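Local structure of adhesion and penetration protein autotransporter (Haemophilus influenzae, 3SYJ) at residues R643-E649 and I698-N704; L813-T819 and S860-Q866; R274-Y280 and F342-Q347. The protein promotes bacterial adherence to and invasion of host cells, associates with itself in bacterial aggregation, and is probably a serine protease carried on a secreted autotransporter passenger domain. All blocks are in the same frame, centred on the assembly; numbering follows the deposited sequence.

Contact 1. Residues R643-E649 and I698-N704; sequences RNVSSIE and IPKTQIN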
loop_
_atom_site.group_PDB
_atom_site.type_symbol
_atom_site.label_atom_id
_atom_site.label_comp_id
_atom_site.label_asym_id
_atom_site.label_seq_id
_atom_site.Cartn_x
_atom_site.Cartn_y
_atom_site.Cartn_z
ATOM N N ARG A 643 10.146 8.360 -31.285
ATOM C CA ARG A 643 10.711 7.032 -31.517
ATOM C C ARG A 643 12.158 6.942 -31.070
ATOM O O ARG A 643 12.867 7.946 -31.032
ATOM C CB ARG A 643 10.600 6.635 -32.992
ATOM C CG ARG A 643 11.183 7.652 -33.978
ATOM C CD ARG A 643 11.280 7.063 -35.388
ATOM N NE ARG A 643 12.234 5.958 -35.434
ATOM C CZ ARG A 643 12.596 5.321 -36.544
ATOM N NH1 ARG A 643 12.086 5.676 -37.720
ATOM N NH2 ARG A 643 13.471 4.322 -36.476
ATOM N N ASN A 644 12.585 5.726 -30.745
ATOM C CA ASN A 644 13.945 5.459 -30.290
ATOM C C ASN A 644 14.347 6.234 -29.034
ATOM O O ASN A 644 15.469 6.735 -28.914
ATOM C CB ASN A 644 14.955 5.639 -31.426
ATOM C CG ASN A 644 14.688 4.692 -32.592
ATOM O OD1 ASN A 644 14.055 5.077 -33.575
ATOM N ND2 ASN A 644 15.149 3.440 -32.473
ATOM N N VAL A 645 13.413 6.324 -28.097
ATOM C CA VAL A 645 13.729 6.757 -26.749
ATOM C C VAL A 645 13.614 5.519 -25.873
ATOM O O VAL A 645 12.520 4.982 -25.678
ATOM C CB VAL A 645 12.762 7.839 -26.237
ATOM C CG1 VAL A 645 13.101 8.207 -24.803
ATOM C CG2 VAL A 645 12.800 9.074 -27.142
ATOM N N SER A 646 14.752 5.048 -25.374
ATOM C CA SER A 646 14.777 3.838 -24.569
ATOM C C SER A 646 14.005 4.055 -23.285
ATOM O O SER A 646 13.239 3.198 -22.851
ATOM C CB SER A 646 16.213 3.440 -24.244
ATOM O OG SER A 646 16.864 2.947 -25.395
ATOM N N SER A 647 14.223 5.210 -22.674
ATOM C CA SER A 647 13.588 5.511 -21.403
ATOM C C SER A 647 13.571 7.003 -21.163
ATOM O O SER A 647 14.474 7.724 -21.594
ATOM C CB SER A 647 14.335 4.827 -20.257
ATOM O OG SER A 647 15.675 5.280 -20.180
ATOM N N ILE A 648 12.529 7.468 -20.488
ATOM C CA ILE A 648 12.525 8.823 -19.972
ATOM C C ILE A 648 12.139 8.759 -18.505
ATOM O O ILE A 648 11.095 8.211 -18.155
ATOM C CB ILE A 648 11.616 9.767 -20.802
ATOM C CG1 ILE A 648 11.824 11.221 -20.374
ATOM C CG2 ILE A 648 10.148 9.329 -20.747
ATOM C CD1 ILE A 648 11.271 12.223 -21.361
ATOM N N GLU A 649 13.015 9.287 -17.651
ATOM C CA GLU A 649 12.848 9.183 -16.208
ATOM C C GLU A 649 12.598 10.539 -15.550
ATOM O O GLU A 649 13.290 11.519 -15.835
ATOM C CB GLU A 649 14.074 8.521 -15.564
ATOM C CG GLU A 649 13.927 8.322 -14.062
ATOM C CD GLU A 649 15.181 7.769 -13.398
ATOM O OE1 GLU A 649 15.965 7.067 -14.070
ATOM O OE2 GLU A 649 15.373 8.031 -12.191
ATOM N N ILE A 698 12.351 -0.319 -33.188
ATOM C CA ILE A 698 11.994 0.706 -32.221
ATOM C C ILE A 698 11.669 0.132 -30.835
ATOM O O ILE A 698 10.773 -0.702 -30.693
ATOM C CB ILE A 698 10.822 1.552 -32.733
ATOM C CG1 ILE A 698 11.184 2.172 -34.087
ATOM C CG2 ILE A 698 10.451 2.610 -31.704
ATOM C CD1 ILE A 698 10.072 2.953 -34.743
ATOM N N PRO A 699 12.405 0.581 -29.804
ATOM C CA PRO A 699 12.199 0.124 -28.425
ATOM C C PRO A 699 10.897 0.655 -27.837
ATOM O O PRO A 699 10.440 1.725 -28.243
ATOM C CB PRO A 699 13.385 0.750 -27.678
ATOM C CG PRO A 699 13.714 1.955 -28.492
ATOM C CD PRO A 699 13.589 1.453 -29.894
ATOM N N LYS A 700 10.309 -0.094 -26.909
ATOM C CA LYS A 700 9.155 0.382 -26.162
ATOM C C LYS A 700 9.642 1.307 -25.050
ATOM O O LYS A 700 10.306 0.870 -24.112
ATOM C CB LYS A 700 8.381 -0.786 -25.552
ATOM C CG LYS A 700 7.645 -1.647 -26.560
ATOM C CD LYS A 700 6.775 -2.686 -25.877
ATOM C CE LYS A 700 6.270 -3.728 -26.875
ATOM N NZ LYS A 700 5.489 -4.806 -26.194
ATOM N N THR A 701 9.301 2.582 -25.152
ATOM C CA THR A 701 9.789 3.572 -24.204
ATOM C C THR A 701 9.371 3.269 -22.767
ATOM O O THR A 701 8.185 3.128 -22.472
ATOM C CB THR A 701 9.270 4.958 -24.568
ATOM O OG1 THR A 701 9.628 5.249 -25.926
ATOM C CG2 THR A 701 9.859 5.999 -23.636
ATOM N N GLN A 702 10.347 3.166 -21.875
ATOM C CA GLN A 702 10.050 3.026 -20.456
ATOM C C GLN A 702 9.908 4.410 -19.859
ATOM O O GLN A 702 10.901 5.123 -19.689
ATOM C CB GLN A 702 11.163 2.271 -19.724
ATOM C CG GLN A 702 11.493 0.925 -20.309
ATOM C CD GLN A 702 10.289 0.001 -20.377
ATOM O OE1 GLN A 702 9.643 -0.285 -19.365
ATOM N NE2 GLN A 702 9.993 -0.486 -21.574
ATOM N N ILE A 703 8.672 4.798 -19.556
ATOM C CA ILE A 703 8.406 6.060 -18.875
ATOM C C ILE A 703 8.512 5.835 -17.375
ATOM O O ILE A 703 7.602 5.277 -16.757
ATOM C CB ILE A 703 6.998 6.594 -19.202
ATOM C CG1 ILE A 703 6.785 6.688 -20.719
ATOM C CG2 ILE A 703 6.776 7.938 -18.535
ATOM C CD1 ILE A 703 5.317 6.655 -21.135
ATOM N N ASN A 704 9.621 6.268 -16.788
ATOM C CA ASN A 704 9.909 5.969 -15.391
ATOM C C ASN A 704 9.622 7.136 -14.453
ATOM O O ASN A 704 10.524 7.874 -14.042
ATOM C CB ASN A 704 11.349 5.467 -15.244
ATOM C CG ASN A 704 11.583 4.154 -15.988
ATOM O OD1 ASN A 704 10.669 3.338 -16.132
ATOM N ND2 ASN A 704 12.804 3.952 -16.469
HETATM O O HOH W 1 10.894 4.398 -28.884
HETATM O O HOH W 2 13.334 0.243 -23.890
HETATM O O HOH W 3 15.307 5.377 -16.380
#

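Contact 2. Residues L813-T819 and S860-Q866; sequences LNNSTIT and SGQGTFQ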
loop_
_atom_site.group_PDB
_atom_site.type_symbol
_atom_site.label_atom_id
_atom_site.label_comp_id
_atom_site.label_asym_id
_atom_site.label_seq_id
_atom_site.Cartn_x
_atom_site.Cartn_y
_atom_site.Cartn_z
ATOM N N LEU A 813 -22.823 -0.449 -19.295
ATOM C CA LEU A 813 -22.334 -1.558 -20.102
ATOM C C LEU A 813 -22.771 -1.406 -21.541
ATOM O O LEU A 813 -23.848 -0.889 -21.821
ATOM C CB LEU A 813 -22.848 -2.891 -19.567
ATOM C CG LEU A 813 -22.297 -3.301 -18.213
ATOM C CD1 LEU A 813 -22.536 -4.779 -17.992
ATOM C CD2 LEU A 813 -20.817 -2.975 -18.153
ATOM N N ASN A 814 -21.929 -1.874 -22.452
ATOM C CA ASN A 814 -22.248 -1.889 -23.867
ATOM C C ASN A 814 -21.425 -2.972 -24.536
ATOM O O ASN A 814 -20.227 -2.798 -24.753
ATOM C CB ASN A 814 -21.957 -0.524 -24.493
ATOM C CG ASN A 814 -21.814 -0.587 -26.007
ATOM O OD1 ASN A 814 -22.259 -1.540 -26.650
ATOM N ND2 ASN A 814 -21.188 0.436 -26.584
ATOM N N ASN A 815 -22.070 -4.090 -24.853
ATOM C CA ASN A 815 -21.387 -5.223 -25.463
ATOM C C ASN A 815 -20.151 -5.614 -24.672
ATOM O O ASN A 815 -19.114 -5.948 -25.250
ATOM C CB ASN A 815 -21.002 -4.904 -26.906
ATOM C CG ASN A 815 -20.497 -6.123 -27.661
ATOM O OD1 ASN A 815 -19.817 -5.994 -28.675
ATOM N ND2 ASN A 815 -20.826 -7.312 -27.166
ATOM N N SER A 816 -20.263 -5.561 -23.349
ATOM C CA SER A 816 -19.145 -5.873 -22.466
ATOM C C SER A 816 -19.506 -6.928 -21.414
ATOM O O SER A 816 -20.676 -7.106 -21.070
ATOM C CB SER A 816 -18.635 -4.598 -21.790
ATOM O OG SER A 816 -17.942 -3.780 -22.720
ATOM N N THR A 817 -18.492 -7.617 -20.902
ATOM C CA THR A 817 -18.700 -8.684 -19.928
ATOM C C THR A 817 -17.943 -8.445 -18.626
ATOM O O THR A 817 -16.757 -8.132 -18.641
ATOM C CB THR A 817 -18.267 -10.044 -20.505
ATOM O OG1 THR A 817 -19.157 -10.405 -21.564
ATOM C CG2 THR A 817 -18.296 -11.126 -19.432
ATOM N N ILE A 818 -18.631 -8.594 -17.502
ATOM C CA ILE A 818 -17.981 -8.517 -16.206
ATOM C C ILE A 818 -17.979 -9.882 -15.536
ATOM O O ILE A 818 -19.034 -10.432 -15.238
ATOM C CB ILE A 818 -18.685 -7.529 -15.266
ATOM C CG1 ILE A 818 -18.635 -6.110 -15.835
ATOM C CG2 ILE A 818 -18.049 -7.581 -13.883
ATOM C CD1 ILE A 818 -19.320 -5.077 -14.970
ATOM N N THR A 819 -16.791 -10.427 -15.306
ATOM C CA THR A 819 -16.653 -11.660 -14.551
ATOM C C THR A 819 -16.420 -11.330 -13.081
ATOM O O THR A 819 -15.391 -10.753 -12.721
ATOM C CB THR A 819 -15.494 -12.502 -15.080
ATOM O OG1 THR A 819 -15.624 -12.640 -16.499
ATOM C CG2 THR A 819 -15.492 -13.874 -14.434
ATOM N N SER A 860 -26.739 0.754 -16.229
ATOM C CA SER A 860 -27.511 0.885 -17.459
ATOM C C SER A 860 -26.769 0.303 -18.652
ATOM O O SER A 860 -25.561 0.063 -18.594
ATOM C CB SER A 860 -27.862 2.351 -17.726
ATOM O OG SER A 860 -26.695 3.130 -17.920
ATOM N N GLY A 861 -27.506 0.073 -19.732
ATOM C CA GLY A 861 -26.931 -0.468 -20.949
ATOM C C GLY A 861 -27.243 -1.939 -21.115
ATOM O O GLY A 861 -28.299 -2.411 -20.696
ATOM N N GLN A 862 -26.314 -2.667 -21.726
ATOM C CA GLN A 862 -26.482 -4.095 -21.953
ATOM C C GLN A 862 -25.128 -4.808 -21.970
ATOM O O GLN A 862 -24.113 -4.226 -22.354
ATOM C CB GLN A 862 -27.258 -4.349 -23.255
ATOM C CG GLN A 862 -26.443 -4.224 -24.538
ATOM C CD GLN A 862 -25.652 -5.486 -24.869
ATOM O OE1 GLN A 862 -25.934 -6.572 -24.355
ATOM N NE2 GLN A 862 -24.656 -5.345 -25.735
ATOM N N GLY A 863 -25.121 -6.068 -21.552
ATOM C CA GLY A 863 -23.899 -6.846 -21.494
ATOM C C GLY A 863 -24.096 -8.151 -20.748
ATOM O O GLY A 863 -25.221 -8.632 -20.610
ATOM N N THR A 864 -23.001 -8.723 -20.257
ATOM C CA THR A 864 -23.056 -10.002 -19.561
ATOM C C THR A 864 -22.387 -9.920 -18.200
ATOM O O THR A 864 -21.377 -9.238 -18.044
ATOM C CB THR A 864 -22.352 -11.103 -20.378
ATOM O OG1 THR A 864 -23.058 -11.315 -21.608
ATOM C CG2 THR A 864 -22.290 -12.413 -19.589
ATOM N N PHE A 865 -22.961 -10.604 -17.212
ATOM C CA PHE A 865 -22.294 -10.824 -15.934
ATOM C C PHE A 865 -22.029 -12.320 -15.761
ATOM O O PHE A 865 -22.939 -13.132 -15.910
ATOM C CB PHE A 865 -23.145 -10.314 -14.772
ATOM C CG PHE A 865 -23.265 -8.811 -14.705
ATOM C CD1 PHE A 865 -22.286 -8.047 -14.090
ATOM C CD2 PHE A 865 -24.372 -8.165 -15.234
ATOM C CE1 PHE A 865 -22.404 -6.666 -14.017
ATOM C CE2 PHE A 865 -24.494 -6.788 -15.165
ATOM C CZ PHE A 865 -23.509 -6.039 -14.555
ATOM N N GLN A 866 -20.784 -12.682 -15.460
ATOM C CA GLN A 866 -20.414 -14.079 -15.235
ATOM C C GLN A 866 -20.274 -14.387 -13.745
ATOM O O GLN A 866 -19.497 -13.743 -13.036
ATOM C CB GLN A 866 -19.120 -14.424 -15.977
ATOM C CG GLN A 866 -19.241 -14.322 -17.485
ATOM C CD GLN A 866 -17.982 -14.753 -18.222
ATOM O OE1 GLN A 866 -16.867 -14.581 -17.735
ATOM N NE2 GLN A 866 -18.161 -15.305 -19.416
HETATM O O HOH W 4 -21.699 -8.907 -23.144
#

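Contact 3. Residues R274-Y280 and F342-Q347; sequences RAGNGVY and FMDQKQ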
loop_
_atom_site.group_PDB
_atom_site.type_symbol
_atom_site.label_atom_id
_atom_site.label_comp_id
_atom_site.label_asym_id
_atom_site.label_seq_id
_atom_site.Cartn_x
_atom_site.Cartn_y
_atom_site.Cartn_z
ATOM N N ARG A 274 65.229 29.608 -12.742
ATOM C CA ARG A 274 65.471 28.466 -11.866
ATOM C C ARG A 274 64.806 28.577 -10.494
ATOM O O ARG A 274 64.336 27.579 -9.951
ATOM C CB ARG A 274 66.974 28.256 -11.700
ATOM C CG ARG A 274 67.779 28.670 -12.925
ATOM C CD ARG A 274 69.200 28.118 -12.876
ATOM N NE ARG A 274 69.914 28.329 -14.134
ATOM C CZ ARG A 274 70.983 27.635 -14.515
ATOM N NH1 ARG A 274 71.468 26.674 -13.737
ATOM N NH2 ARG A 274 71.568 27.898 -15.679
ATOM N N ALA A 275 64.771 29.783 -9.934
ATOM C CA ALA A 275 64.273 29.954 -8.576
ATOM C C ALA A 275 62.750 30.111 -8.491
ATOM O O ALA A 275 62.194 30.171 -7.396
ATOM C CB ALA A 275 64.976 31.130 -7.901
ATOM N N GLY A 276 62.081 30.167 -9.641
ATOM C CA GLY A 276 60.640 30.357 -9.684
ATOM C C GLY A 276 60.233 31.823 -9.636
ATOM O O GLY A 276 61.070 32.692 -9.418
ATOM N N ASN A 277 58.946 32.102 -9.824
ATOM C CA ASN A 277 58.462 33.484 -9.871
ATOM C C ASN A 277 59.235 34.345 -10.877
ATOM O O ASN A 277 59.548 35.506 -10.614
ATOM C CB ASN A 277 58.490 34.132 -8.479
ATOM C CG ASN A 277 57.490 33.500 -7.511
ATOM O OD1 ASN A 277 56.415 33.043 -7.909
ATOM N ND2 ASN A 277 57.840 33.484 -6.226
ATOM N N GLY A 278 59.534 33.770 -12.035
ATOM C CA GLY A 278 60.163 34.515 -13.109
ATOM C C GLY A 278 59.317 35.678 -13.593
ATOM O O GLY A 278 58.095 35.665 -13.479
ATOM N N VAL A 279 59.970 36.696 -14.136
ATOM C CA VAL A 279 59.260 37.864 -14.640
ATOM C C VAL A 279 59.832 38.255 -15.998
ATOM O O VAL A 279 60.996 38.650 -16.108
ATOM C CB VAL A 279 59.330 39.057 -13.653
ATOM C CG1 VAL A 279 58.660 40.288 -14.251
ATOM C CG2 VAL A 279 58.679 38.694 -12.320
ATOM N N TYR A 280 59.006 38.125 -17.031
ATOM C CA TYR A 280 59.438 38.353 -18.402
ATOM C C TYR A 280 58.673 39.526 -18.990
ATOM O O TYR A 280 57.488 39.703 -18.707
ATOM C CB TYR A 280 59.226 37.079 -19.231
ATOM C CG TYR A 280 59.820 35.868 -18.557
ATOM C CD1 TYR A 280 61.148 35.511 -18.767
ATOM C CD2 TYR A 280 59.071 35.105 -17.678
ATOM C CE1 TYR A 280 61.704 34.417 -18.127
ATOM C CE2 TYR A 280 59.624 34.010 -17.031
ATOM C CZ TYR A 280 60.937 33.675 -17.256
ATOM O OH TYR A 280 61.470 32.583 -16.609
ATOM N N PHE A 342 57.384 28.959 -22.179
ATOM C CA PHE A 342 57.578 29.538 -20.861
ATOM C C PHE A 342 57.305 28.482 -19.809
ATOM O O PHE A 342 56.230 27.878 -19.782
ATOM C CB PHE A 342 56.600 30.685 -20.624
ATOM C CG PHE A 342 56.856 31.912 -21.458
ATOM C CD1 PHE A 342 57.659 32.936 -20.982
ATOM C CD2 PHE A 342 56.243 32.071 -22.692
ATOM C CE1 PHE A 342 57.874 34.085 -21.735
ATOM C CE2 PHE A 342 56.456 33.214 -23.458
ATOM C CZ PHE A 342 57.271 34.221 -22.976
ATOM N N MET A 343 58.275 28.276 -18.930
ATOM C CA MET A 343 58.107 27.369 -17.810
ATOM C C MET A 343 58.392 28.085 -16.486
ATOM O O MET A 343 59.288 28.919 -16.411
ATOM C CB MET A 343 59.042 26.174 -17.969
ATOM C CG MET A 343 58.835 25.084 -16.932
ATOM S SD MET A 343 60.258 23.979 -16.838
ATOM C CE MET A 343 60.894 24.091 -18.515
ATOM N N ASP A 344 57.615 27.800 -15.461
ATOM C CA ASP A 344 57.829 28.265 -14.105
ATOM C C ASP A 344 57.230 27.304 -13.094
ATOM O O ASP A 344 56.150 26.826 -13.273
ATOM C CB ASP A 344 57.279 29.667 -13.910
ATOM C CG ASP A 344 57.849 30.380 -12.697
ATOM O OD1 ASP A 344 58.669 31.218 -12.846
ATOM O OD2 ASP A 344 57.416 30.178 -11.612
ATOM N N GLN A 345 57.970 27.037 -12.036
ATOM C CA GLN A 345 57.573 26.143 -10.971
ATOM C C GLN A 345 56.765 26.805 -9.862
ATOM O O GLN A 345 56.237 26.166 -9.041
ATOM C CB GLN A 345 58.785 25.400 -10.434
ATOM C CG GLN A 345 59.347 24.397 -11.427
ATOM C CD GLN A 345 60.691 23.810 -11.045
ATOM O OE1 GLN A 345 60.868 22.611 -11.084
ATOM N NE2 GLN A 345 61.629 24.642 -10.674
ATOM N N LYS A 346 56.665 28.111 -9.884
ATOM C CA LYS A 346 55.827 28.797 -8.930
ATOM C C LYS A 346 54.663 29.681 -9.315
ATOM O O LYS A 346 53.584 29.216 -9.415
ATOM C CB LYS A 346 56.660 29.567 -7.917
ATOM C CG LYS A 346 57.360 28.696 -6.926
ATOM C CD LYS A 346 58.395 29.428 -6.136
ATOM C CE LYS A 346 59.115 28.610 -5.086
ATOM N NZ LYS A 346 58.832 27.154 -4.973
ATOM N N GLN A 347 54.896 30.944 -9.556
ATOM C CA GLN A 347 54.058 31.812 -10.341
ATOM C C GLN A 347 54.839 32.737 -11.230
ATOM O O GLN A 347 55.399 33.689 -10.783
ATOM C CB GLN A 347 53.094 32.608 -9.482
ATOM C CG GLN A 347 52.077 33.399 -10.218
ATOM C CD GLN A 347 50.904 32.581 -10.710
ATOM O OE1 GLN A 347 50.581 31.614 -10.153
ATOM N NE2 GLN A 347 50.277 33.020 -11.716
HETATM O O HOH W 5 56.192 35.971 -11.471
HETATM O O HOH W 6 60.087 31.067 -15.003
#

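Contact 1. Residues R643-E649 and I698-N704
Strands 645-649 and 701-704 run parallel, 4.5 Å apart at closest approach of their axes. S647 pairs with Q702, I648 with I703 and E649 with N704, held by Q702 N to S646 O (3.1 Å), I648 N to Q702 O (3.0 Å) and N704 N to I648 O (2.8 Å). Paired side chains therefore share a face. I648, with chi1 t, and I703, with chi1 m, share the buried one and bring their CG2 atoms to 4.3 Å, while S647, Q702, E649 and N704 occupy the other. There Q702, with all three chi angles near -60°, folds back so that its NE2 donates to K700 O (2.9 Å); its OE1 and N704 OD1 are both bound by N724 ND2. E649 extends (t, t) over its neighbour, and one water links E649 OE1 to N704 ND2, at 2.9 Å from each. T701 (m) bonds through OG1 to V645 O (2.9 Å). N644 adopts a left-handed backbone conformation; its OD1 accepts from R643 NE (2.7 Å), and I698 CD1 lies over one face of that guanidinium, 3.8 Å from R643 NE. R643 also forms a salt bridge with D619 and a cation-pi contact with W622. Such in-register parallel pairing, aliphatic inside and polar outside, is characteristic of successive coils of a right-handed beta-helix, the fold of this passenger domain.

Contact 2. Residues L813-T819 and S860-Q866
Two successive corners of the chain, at N814-N815 and at G861, lie one over the other, and backbone bonds join them before and after the turn. L813 N donates to S860 O (2.9 Å) and L813 O accepts from Q862 N (3.0 Å). Around the bend, N815 N makes a weak bond to Q862 O (3.2 Å); N814 also makes a backbone hydrogen bond with N797. Regular parallel pairing then resumes through T864 N to S816 O (2.9 Å), I818 N to T864 O (2.9 Å) and Q866 N to I818 O (2.9 Å). This is the coil-on-coil stacking of a beta-helix, here in the pertactin-like part of the passenger domain, with each corner passing the chain from one sheet to the next. Inside, buried L813 CD1 meets F865 CZ at 3.8 Å. I818 CD1 lies 3.6 Å from F865 CE1. On the other face, T819 OG1 donates to Q866 OE1 at 2.6 Å, and a water bridges S816 O (2.9 Å, weak) and T864 OG1 (3.2 Å). S816 OG is held by the backbone amide of A798. A CB on G861 would collide with L813 O, and one on G863 with S816 O.

Contact 3. Residues R274-Y280 and F342-Q347
An Asx turn at D344 ties one coil of the passenger domain's beta-helix to the turn leading into strand 279-285. D344 is the hub. Its OD2 accepts from K346 N two residues on (2.8 Å), which closes the Asx turn, and also from N277 N across the contact (3.0 Å), while its OD1 accepts a hydrogen bond from G278 N (2.8 Å). One buried carboxylate thus holds two consecutive amides of the facing turn along with the K346 amide of its own segment. N277 answers in the other direction: its OD1 accepts from Q347 N (3.1 Å). N277 has a left-handed backbone conformation, and its CA lies 3.2 Å from Q347 O in a nearly straight CA-H...O contact. G276 sits where a CB would run into K346 CD. Two waters bridge the turns. One donates to G278 O (2.8 Å) and Q347 O (2.5 Å); the other accepts from Y280 OH (2.6 Å) and donates to M343 O (2.7 Å) and D344 OD1 (2.6 Å). Y280 OH is also hydrogen-bonded to T273. Deeper in, the CA-to-CB bonds of Y280 and F342 both point toward the opposing segment, and the edge of F342 meets the face of Y280 in a T-shaped stack, with centroids 5.7 Å apart and planes at 69°. L271 and L350 touch both side chains, and F365 continues the aromatic packing beyond F342. Turns of neighbouring coils stacked over a core of inward-facing side chains are typical of a parallel beta-helix, seen here near its N-terminal end.

Along the chain the contacts come in the order 3, 1, 2, each closing before the next opens, and the same order follows the length of the beta-helix. Centres of contacts 3 and 1 are about 55 Å apart, those of 1 and 2 about 36 Å, and those of 3 and 2 about 90 Å, on opposite sides of the chain's centre. Contacts 1 and 3 reach the same extensive mixed sheet, through strands 645-654 and 279-285. Contact 2 joins strands 816-819 and 862-870 in the pertactin-like region. Contacts 1 and 2 are parallel strand pairings and contact 3 packs turn against turn, so coil stacking recurs along one elongated passenger domain, the adhesin of this self-associating autotransporter.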